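PDB 1VQ3: phosphoribosylformylglycinamidine synthase, purS subunit from Thermotoga maritima, which is a small alpha-beta protein that assembles with copies of itself, its antiparallel sheet running on across the subunit interface. Local coordinates for residues K17-V22 with S56-V61. Sequence-based numbering, arbitrary orientation.
Sequences KFAIDV and SIHLEV
Lys17 and Glu60 run side by side off one face of the sheet, forming a non-hydrogen-bonded pair of the antiparallel strands 17-22 and 56-61. From Lys17 CB outward, each atom meets Leu59 or Glu60. Lys17 CB lies 4.2 Å from Leu59 O. Lys17 CG, set beside the backbone N (chi1 -68°), comes within 3.5 Å of Glu60 OE2 and lies against Glu60 CG as well. CD and CE then skirt Glu60 OE2, and Lys17 NZ makes a salt bridge to Glu60 OE2 at 3.0 Å, approaching from above the carboxylate plane. Further along this face, Ala19 CB sits 3.6 Å from His58 CD2.

The backbone between them is a regular ladder: Phe18 and Leu59 exchange two N-H···O=C bonds, as do Ile20 and Ile57. Phe18 N to Leu59 O is nearly straight, at 2.9 Å.

The other face is greasy. Ile20 CD1 presses on Leu59 CD2 at 3.4 Å, tighter than ordinary van der Waals contact, while Leu59 CD2 also reaches Phe18 CB, at 4.1 Å. Val22 CG2 meets Ile57 CD1 beyond. Helix 66-81 covers this face, with Val73 on Phe18 and Cys77 and Leu81 on Ile20.

Strand 15-24 is central in the chain's sheet, and 51-62 pairs on its far edge with a strand of the second subunit. There Ser56 OG and His58 NE2 each bond Asp21 of that subunit. The two faces thus differ in chemistry: apolar packing beneath the helix, and opposite it a more polar face where Ser56, His58 and Asp21 help join two subunits, with a more open ion pair at one end.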
ATOM      1  N   LYS C  17      -3.183  21.071  -4.606  1.00 23.56           N
ATOM      2  CA  LYS C  17      -4.119  20.073  -5.107  1.00 22.63           C
ATOM      3  C   LYS C  17      -3.953  18.758  -4.334  1.00 19.33           C
ATOM      4  O   LYS C  17      -2.821  18.304  -4.027  1.00 21.48           O
ATOM      5  CB  LYS C  17      -3.885  19.837  -6.597  1.00 24.60           C
ATOM      6  CG  LYS C  17      -4.227  20.993  -7.522  1.00 31.48           C
ATOM      7  CD  LYS C  17      -3.104  22.027  -7.751  1.00 40.50           C
ATOM      8  CE  LYS C  17      -2.804  22.286  -9.270  1.00 39.29           C
ATOM      9  NZ  LYS C  17      -3.904  21.906 -10.223  1.00 39.77           N
ATOM     10  N   PHE C  18      -5.070  18.166  -3.969  1.00 18.82           N
ATOM     11  CA  PHE C  18      -5.041  16.912  -3.211  1.00 18.75           C
ATOM     12  C   PHE C  18      -6.011  15.876  -3.797  1.00 17.67           C
ATOM     13  O   PHE C  18      -7.057  16.209  -4.404  1.00 17.83           O
ATOM     14  CB  PHE C  18      -5.425  17.154  -1.754  1.00 22.96           C
ATOM     15  CG  PHE C  18      -4.489  18.072  -0.998  1.00 20.13           C
ATOM     16  CD1 PHE C  18      -3.378  17.577  -0.372  1.00 21.86           C
ATOM     17  CD2 PHE C  18      -4.741  19.438  -0.923  1.00 23.17           C
ATOM     18  CE1 PHE C  18      -2.554  18.392   0.314  1.00 24.18           C
ATOM     19  CE2 PHE C  18      -3.928  20.272  -0.223  1.00 18.91           C
ATOM     20  CZ  PHE C  18      -2.832  19.783   0.396  1.00 22.96           C
ATOM     21  N   ALA C  19      -5.703  14.606  -3.512  1.00 18.05           N
ATOM     22  CA  ALA C  19      -6.637  13.542  -3.649  1.00 17.55           C
ATOM     23  C   ALA C  19      -6.947  12.954  -2.287  1.00 18.65           C
ATOM     24  O   ALA C  19      -6.055  12.726  -1.444  1.00 20.09           O
ATOM     25  CB  ALA C  19      -6.115  12.476  -4.562  1.00 21.92           C
ATOM     26  N   ILE C  20      -8.213  12.624  -2.106  1.00 16.89           N
ATOM     27  CA  ILE C  20      -8.710  11.969  -0.875  1.00 16.86           C
ATOM     28  C   ILE C  20      -9.304  10.627  -1.306  1.00 16.33           C
ATOM     29  O   ILE C  20     -10.270  10.579  -2.101  1.00 19.26           O
ATOM     30  CB  ILE C  20      -9.757  12.809  -0.181  1.00 19.69           C
ATOM     31  CG1 ILE C  20      -9.337  14.294  -0.018  1.00 21.01           C
ATOM     32  CG2 ILE C  20     -10.155  12.170   1.148  1.00 20.55           C
ATOM     33  CD1 ILE C  20     -10.493  15.215   0.213  1.00 24.81           C
ATOM     34  N   ASP C  21      -8.729   9.552  -0.782  1.00 16.75           N
ATOM     35  CA  ASP C  21      -9.193   8.175  -0.989  1.00 16.61           C
ATOM     36  C   ASP C  21     -10.024   7.687   0.223  1.00 17.24           C
ATOM     37  O   ASP C  21      -9.479   7.316   1.268  1.00 19.35           O
ATOM     38  CB  ASP C  21      -7.987   7.288  -1.218  1.00 18.98           C
ATOM     39  CG  ASP C  21      -8.327   5.894  -1.747  1.00 21.91           C
ATOM     40  OD1 ASP C  21      -9.485   5.463  -1.761  1.00 22.42           O
ATOM     41  OD2 ASP C  21      -7.433   5.145  -2.164  1.00 21.43           O
ATOM     42  N   VAL C  22     -11.337   7.670   0.034  1.00 17.97           N
ATOM     43  CA  VAL C  22     -12.300   7.390   1.075  1.00 20.35           C
ATOM     44  C   VAL C  22     -12.776   5.974   0.843  1.00 21.90           C
ATOM     45  O   VAL C  22     -13.308   5.645  -0.232  1.00 20.77           O
ATOM     46  CB  VAL C  22     -13.553   8.312   0.994  1.00 22.03           C
ATOM     47  CG1 VAL C  22     -14.439   8.091   2.212  1.00 22.81           C
ATOM     48  CG2 VAL C  22     -13.129   9.772   0.891  1.00 20.91           C
ATOM     49  N   SER C  56     -12.904   8.706  -4.655  1.00 20.85           N
ATOM     50  CA  SER C  56     -11.699   9.465  -4.849  1.00 20.60           C
ATOM     51  C   SER C  56     -12.137  10.890  -5.162  1.00 20.32           C
ATOM     52  O   SER C  56     -12.730  11.183  -6.214  1.00 20.25           O
ATOM     53  CB  SER C  56     -10.830   8.872  -5.963  1.00 21.20           C
ATOM     54  OG  SER C  56      -9.768   9.779  -6.235  1.00 22.53           O
ATOM     55  N   ILE C  57     -11.878  11.765  -4.203  1.00 19.11           N
ATOM     56  CA  ILE C  57     -12.265  13.132  -4.292  1.00 20.74           C
ATOM     57  C   ILE C  57     -10.987  13.872  -4.587  1.00 19.30           C
ATOM     58  O   ILE C  57     -10.018  13.792  -3.822  1.00 20.21           O
ATOM     59  CB  ILE C  57     -12.935  13.594  -2.992  1.00 19.48           C
ATOM     60  CG1 ILE C  57     -14.270  12.860  -2.785  1.00 22.00           C
ATOM     61  CG2 ILE C  57     -13.180  15.104  -3.085  1.00 21.73           C
ATOM     62  CD1 ILE C  57     -14.720  12.824  -1.313  1.00 25.57           C
ATOM     63  N   HIS C  58     -10.970  14.565  -5.719  1.00 18.82           N
ATOM     64  CA  HIS C  58      -9.888  15.535  -6.005  1.00 16.23           C
ATOM     65  C   HIS C  58     -10.349  16.964  -5.685  1.00 20.49           C
ATOM     66  O   HIS C  58     -11.515  17.321  -5.920  1.00 18.15           O
ATOM     67  CB  HIS C  58      -9.534  15.467  -7.493  1.00 19.55           C
ATOM     68  CG  HIS C  58      -8.771  14.236  -7.871  1.00 20.53           C
ATOM     69  ND1 HIS C  58      -8.225  14.055  -9.124  1.00 18.13           N
ATOM     70  CD2 HIS C  58      -8.532  13.096  -7.186  1.00 17.40           C
ATOM     71  CE1 HIS C  58      -7.639  12.875  -9.185  1.00 20.55           C
ATOM     72  NE2 HIS C  58      -7.814  12.269  -8.024  1.00 19.17           N
ATOM     73  N   LEU C  59      -9.457  17.786  -5.123  1.00 19.34           N
ATOM     74  CA  LEU C  59      -9.828  19.157  -4.829  1.00 18.48           C
ATOM     75  C   LEU C  59      -8.623  20.008  -4.718  1.00 20.46           C
ATOM     76  O   LEU C  59      -7.513  19.508  -4.575  1.00 20.94           O
ATOM     77  CB  LEU C  59     -10.674  19.267  -3.548  1.00 19.26           C
ATOM     78  CG  LEU C  59     -10.048  18.943  -2.182  1.00 20.05           C
ATOM     79  CD1 LEU C  59     -11.137  19.086  -1.141  1.00 32.24           C
ATOM     80  CD2 LEU C  59      -9.493  17.536  -2.121  1.00 30.42           C
ATOM     81  N   GLU C  60      -8.851  21.314  -4.798  1.00 21.32           N
ATOM     82  CA  GLU C  60      -7.784  22.288  -4.694  1.00 22.08           C
ATOM     83  C   GLU C  60      -8.128  23.181  -3.542  1.00 22.90           C
ATOM     84  O   GLU C  60      -9.302  23.495  -3.310  1.00 23.38           O
ATOM     85  CB  GLU C  60      -7.661  23.143  -5.970  1.00 20.81           C
ATOM     86  CG  GLU C  60      -7.557  22.343  -7.228  1.00 32.57           C
ATOM     87  CD  GLU C  60      -7.202  23.179  -8.438  1.00 34.38           C
ATOM     88  OE1 GLU C  60      -7.455  24.413  -8.409  1.00 44.10           O
ATOM     89  OE2 GLU C  60      -6.719  22.574  -9.429  1.00 49.09           O
ATOM     90  N   VAL C  61      -7.101  23.653  -2.860  1.00 21.95           N
ATOM     91  CA  VAL C  61      -7.272  24.487  -1.683  1.00 21.49           C
ATOM     92  C   VAL C  61      -6.383  25.737  -1.838  1.00 22.61           C
ATOM     93  O   VAL C  61      -5.186  25.592  -2.118  1.00 18.46           O
ATOM     94  CB  VAL C  61      -6.873  23.733  -0.398  1.00 22.28           C
ATOM     95  CG1 VAL C  61      -7.002  24.646   0.821  1.00 24.89           C
ATOM     96  CG2 VAL C  61      -7.733  22.472  -0.205  1.00 27.86           C
TER